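Local coordinates for Rho-related gtp-binding protein RHOD (Homo sapiens, PDB 2J1L) that belongs to the Rho branch of the Ras-like small GTP-binding proteins and holds guanosine-5'-diphosphate with a magnesium ion in this structure, at residues F121-Y129 with R172-V180. Numbering follows the deposited sequence.
Sequences FDNIFNRWY and RGQEMARSV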
loop_
_atom_site.group_PDB
_atom_site.type_symbol
_atom_site.label_atom_id
_atom_site.label_comp_id
_atom_site.label_asym_id
_atom_site.label_seq_id
_atom_site.Cartn_x
_atom_site.Cartn_y
_atom_site.Cartn_z
ATOM N N PHE A 121 -4.561 -2.300 10.125
ATOM C CA PHE A 121 -4.363 -0.869 10.279
ATOM C C PHE A 121 -3.450 -0.576 11.469
ATOM O O PHE A 121 -2.393 0.038 11.314
ATOM C CB PHE A 121 -5.720 -0.213 10.450
ATOM C CG PHE A 121 -5.684 1.282 10.515
ATOM C CD1 PHE A 121 -5.144 2.028 9.475
ATOM C CD2 PHE A 121 -6.266 1.951 11.581
ATOM C CE1 PHE A 121 -5.134 3.414 9.524
ATOM C CE2 PHE A 121 -6.270 3.349 11.637
ATOM C CZ PHE A 121 -5.703 4.079 10.612
ATOM N N ASP A 122 -3.855 -1.036 12.654
ATOM C CA ASP A 122 -3.066 -0.868 13.877
ATOM C C ASP A 122 -1.597 -1.206 13.658
ATOM O O ASP A 122 -0.704 -0.501 14.153
ATOM C CB ASP A 122 -3.597 -1.776 14.987
ATOM C CG ASP A 122 -4.981 -1.346 15.533
ATOM O OD1 ASP A 122 -5.562 -0.334 15.052
ATOM O OD2 ASP A 122 -5.485 -2.046 16.451
ATOM N N ASN A 123 -1.359 -2.286 12.916
ATOM C CA ASN A 123 -0.016 -2.788 12.670
ATOM C C ASN A 123 0.849 -1.921 11.751
ATOM O O ASN A 123 2.079 -2.093 11.694
ATOM C CB ASN A 123 -0.079 -4.205 12.111
ATOM C CG ASN A 123 -0.257 -5.244 13.177
ATOM O OD1 ASN A 123 -0.025 -4.992 14.362
ATOM N ND2 ASN A 123 -0.667 -6.441 12.764
ATOM N N ILE A 124 0.228 -1.000 11.028
ATOM C CA ILE A 124 0.991 -0.056 10.244
ATOM C C ILE A 124 1.832 0.708 11.246
ATOM O O ILE A 124 3.045 0.788 11.115
ATOM C CB ILE A 124 0.087 0.897 9.436
ATOM C CG1 ILE A 124 -0.763 0.128 8.421
ATOM C CG2 ILE A 124 0.907 1.880 8.666
ATOM C CD1 ILE A 124 0.045 -0.749 7.457
ATOM N N PHE A 125 1.178 1.208 12.280
ATOM C CA PHE A 125 1.830 1.976 13.319
ATOM C C PHE A 125 2.608 1.102 14.321
ATOM O O PHE A 125 3.723 1.445 14.681
ATOM C CB PHE A 125 0.771 2.799 14.049
ATOM C CG PHE A 125 1.326 3.839 14.960
ATOM C CD1 PHE A 125 1.643 5.095 14.479
ATOM C CD2 PHE A 125 1.496 3.580 16.314
ATOM C CE1 PHE A 125 2.137 6.066 15.310
ATOM C CE2 PHE A 125 1.994 4.551 17.159
ATOM C CZ PHE A 125 2.320 5.798 16.660
ATOM N N ASN A 126 2.032 -0.007 14.788
ATOM C CA ASN A 126 2.652 -0.752 15.904
ATOM C C ASN A 126 3.820 -1.630 15.488
ATOM O O ASN A 126 4.647 -1.969 16.320
ATOM C CB ASN A 126 1.631 -1.639 16.645
ATOM C CG ASN A 126 0.489 -0.851 17.235
ATOM O OD1 ASN A 126 0.624 0.324 17.498
ATOM N ND2 ASN A 126 -0.653 -1.495 17.430
ATOM N N ARG A 127 3.874 -2.004 14.218
ATOM C CA ARG A 127 4.750 -3.075 13.758
ATOM C C ARG A 127 5.559 -2.680 12.500
ATOM O O ARG A 127 6.774 -2.938 12.461
ATOM C CB ARG A 127 3.900 -4.349 13.573
ATOM C CG ARG A 127 4.228 -5.304 12.404
ATOM C CD ARG A 127 5.372 -6.267 12.723
ATOM N NE ARG A 127 5.660 -7.213 11.627
ATOM C CZ ARG A 127 6.577 -8.183 11.695
ATOM N NH1 ARG A 127 7.289 -8.353 12.799
ATOM N NH2 ARG A 127 6.789 -8.995 10.661
ATOM N N TRP A 128 4.925 -2.034 11.509
ATOM C CA TRP A 128 5.607 -1.689 10.233
ATOM C C TRP A 128 6.344 -0.341 10.207
ATOM O O TRP A 128 7.422 -0.256 9.619
ATOM C CB TRP A 128 4.657 -1.786 9.030
ATOM C CG TRP A 128 4.036 -3.152 8.891
ATOM C CD1 TRP A 128 2.724 -3.467 9.063
ATOM C CD2 TRP A 128 4.710 -4.393 8.610
ATOM N NE1 TRP A 128 2.531 -4.823 8.914
ATOM C CE2 TRP A 128 3.727 -5.416 8.621
ATOM C CE3 TRP A 128 6.043 -4.742 8.345
ATOM C CZ2 TRP A 128 4.030 -6.758 8.363
ATOM C CZ3 TRP A 128 6.349 -6.088 8.094
ATOM C CH2 TRP A 128 5.345 -7.076 8.107
ATOM N N TYR A 129 5.777 0.703 10.812
ATOM C CA TYR A 129 6.478 1.987 10.956
ATOM C C TYR A 129 7.821 1.824 11.671
ATOM O O TYR A 129 8.834 2.307 11.176
ATOM C CB TYR A 129 5.607 2.990 11.715
ATOM C CG TYR A 129 6.239 4.336 12.080
ATOM C CD1 TYR A 129 7.006 5.054 11.155
ATOM C CD2 TYR A 129 5.996 4.928 13.323
ATOM C CE1 TYR A 129 7.555 6.310 11.468
ATOM C CE2 TYR A 129 6.541 6.193 13.653
ATOM C CZ TYR A 129 7.315 6.878 12.713
ATOM O OH TYR A 129 7.851 8.118 13.012
ATOM N N ARG A 172 -9.353 9.014 8.537
ATOM C CA ARG A 172 -8.575 8.308 9.539
ATOM C C ARG A 172 -7.299 7.691 8.940
ATOM O O ARG A 172 -6.234 7.744 9.555
ATOM C CB ARG A 172 -9.464 7.259 10.222
ATOM C CG ARG A 172 -8.712 6.214 11.014
ATOM C CD ARG A 172 -9.501 5.703 12.209
ATOM N NE ARG A 172 -9.499 6.658 13.305
ATOM C CZ ARG A 172 -8.434 7.002 14.038
ATOM N NH1 ARG A 172 -8.591 7.881 15.027
ATOM N NH2 ARG A 172 -7.218 6.492 13.801
ATOM N N GLY A 173 -7.412 7.122 7.740
ATOM C CA GLY A 173 -6.251 6.662 6.971
ATOM C C GLY A 173 -5.221 7.764 6.766
ATOM O O GLY A 173 -4.018 7.522 6.832
ATOM N N GLN A 174 -5.696 8.984 6.551
ATOM C CA GLN A 174 -4.813 10.128 6.366
ATOM C C GLN A 174 -4.059 10.430 7.656
ATOM O O GLN A 174 -2.851 10.642 7.638
ATOM C CB GLN A 174 -5.628 11.352 5.910
ATOM C CG GLN A 174 -4.869 12.307 5.008
ATOM C CD GLN A 174 -5.699 12.754 3.823
ATOM O OE1 GLN A 174 -6.723 13.423 3.987
ATOM N NE2 GLN A 174 -5.267 12.381 2.618
ATOM N N GLU A 175 -4.789 10.443 8.768
ATOM C CA GLU A 175 -4.193 10.580 10.099
ATOM C C GLU A 175 -3.070 9.562 10.359
ATOM O O GLU A 175 -1.980 9.928 10.785
ATOM C CB GLU A 175 -5.261 10.424 11.191
ATOM C CG GLU A 175 -6.348 11.505 11.246
ATOM C CD GLU A 175 -5.795 12.936 11.304
ATOM O OE1 GLU A 175 -5.518 13.520 10.229
ATOM O OE2 GLU A 175 -5.663 13.488 12.424
ATOM N N MET A 176 -3.343 8.285 10.110
ATOM C CA MET A 176 -2.305 7.255 10.175
ATOM C C MET A 176 -1.067 7.663 9.391
ATOM O O MET A 176 0.053 7.568 9.891
ATOM C CB MET A 176 -2.820 5.943 9.601
ATOM C CG MET A 176 -1.821 4.766 9.653
ATOM S SD MET A 176 -1.227 4.333 11.314
ATOM C CE MET A 176 -2.665 4.624 12.350
ATOM N N ALA A 177 -1.277 8.114 8.161
ATOM C CA ALA A 177 -0.181 8.542 7.304
ATOM C C ALA A 177 0.663 9.630 7.965
ATOM O O ALA A 177 1.905 9.538 7.977
ATOM C CB ALA A 177 -0.714 9.025 5.944
ATOM N N ARG A 178 0.004 10.654 8.504
ATOM C CA ARG A 178 0.727 11.699 9.213
ATOM C C ARG A 178 1.517 11.127 10.390
ATOM O O ARG A 178 2.684 11.471 10.564
ATOM C CB ARG A 178 -0.194 12.848 9.679
ATOM C CG ARG A 178 -0.601 13.773 8.539
ATOM C CD ARG A 178 -1.174 15.121 9.002
ATOM N NE ARG A 178 -2.650 15.185 8.980
ATOM C CZ ARG A 178 -3.423 15.131 7.881
ATOM N NH1 ARG A 178 -4.751 15.217 7.999
ATOM N NH2 ARG A 178 -2.894 14.984 6.662
ATOM N N SER A 179 0.920 10.227 11.168
ATOM C CA SER A 179 1.591 9.788 12.394
ATOM C C SER A 179 2.726 8.812 12.110
ATOM O O SER A 179 3.486 8.450 13.005
ATOM C CB SER A 179 0.608 9.238 13.433
ATOM O OG SER A 179 -0.051 8.098 12.959
ATOM N N VAL A 180 2.875 8.431 10.857
ATOM C CA VAL A 180 3.946 7.540 10.469
ATOM C C VAL A 180 4.956 8.206 9.506
ATOM O O VAL A 180 5.884 7.561 9.002
ATOM C CB VAL A 180 3.318 6.258 9.901
ATOM C CG1 VAL A 180 4.121 5.690 8.740
ATOM C CG2 VAL A 180 3.143 5.260 11.014
#
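Met176 reaches from helix 170-179 into the side of helix 118-135 between Phe121, Ile124 and Phe125, a worked example of how neighbouring helices on one side of the Ras-like alpha/beta sheet are joined by apolar side chains. The axes of the short segments 121-129 and 172-179 run nearly parallel, 8° apart and 10.3 Å from each other, and no hydrogen bond crosses between the segments. Followed outward, Met176 starts on Phe121, passes Ile124 and Phe125, and returns to Phe121. Its CB lies 3.4 Å from CE1 of Phe121. CG stays close to the same CE1 and also approaches CG2 of Ile124. A bend at chi2 (58°) takes SD to 3.7 Å from CB of Phe125, and a second bend at chi3 brings CE back over a face of the Phe121 ring, 4.0 Å from its centroid, a CH-pi contact. The sulfur makes oblique Met-aromatic contacts with both phenylalanines. One turn before Met176, the bent chain of Arg172 sets its CG beside Phe121 CZ, while NH2 lies at the ring edge, in plane, with the guanidinium almost perpendicular to the ring. Ile124 and Phe121 also touch Phe113 of strand 106-114, which seats helix 118-135 on the central sheet. Farther along, Phe125 turns its edge to the carbonyl O of Ser179, whose hydroxyl is bonded back to Met176 O. Farther along still, Val180 slides past Tyr129: CG2 presses on CG of the tyrosine at 3.4 Å, and CA stands over the ring centre, only 10° off its normal.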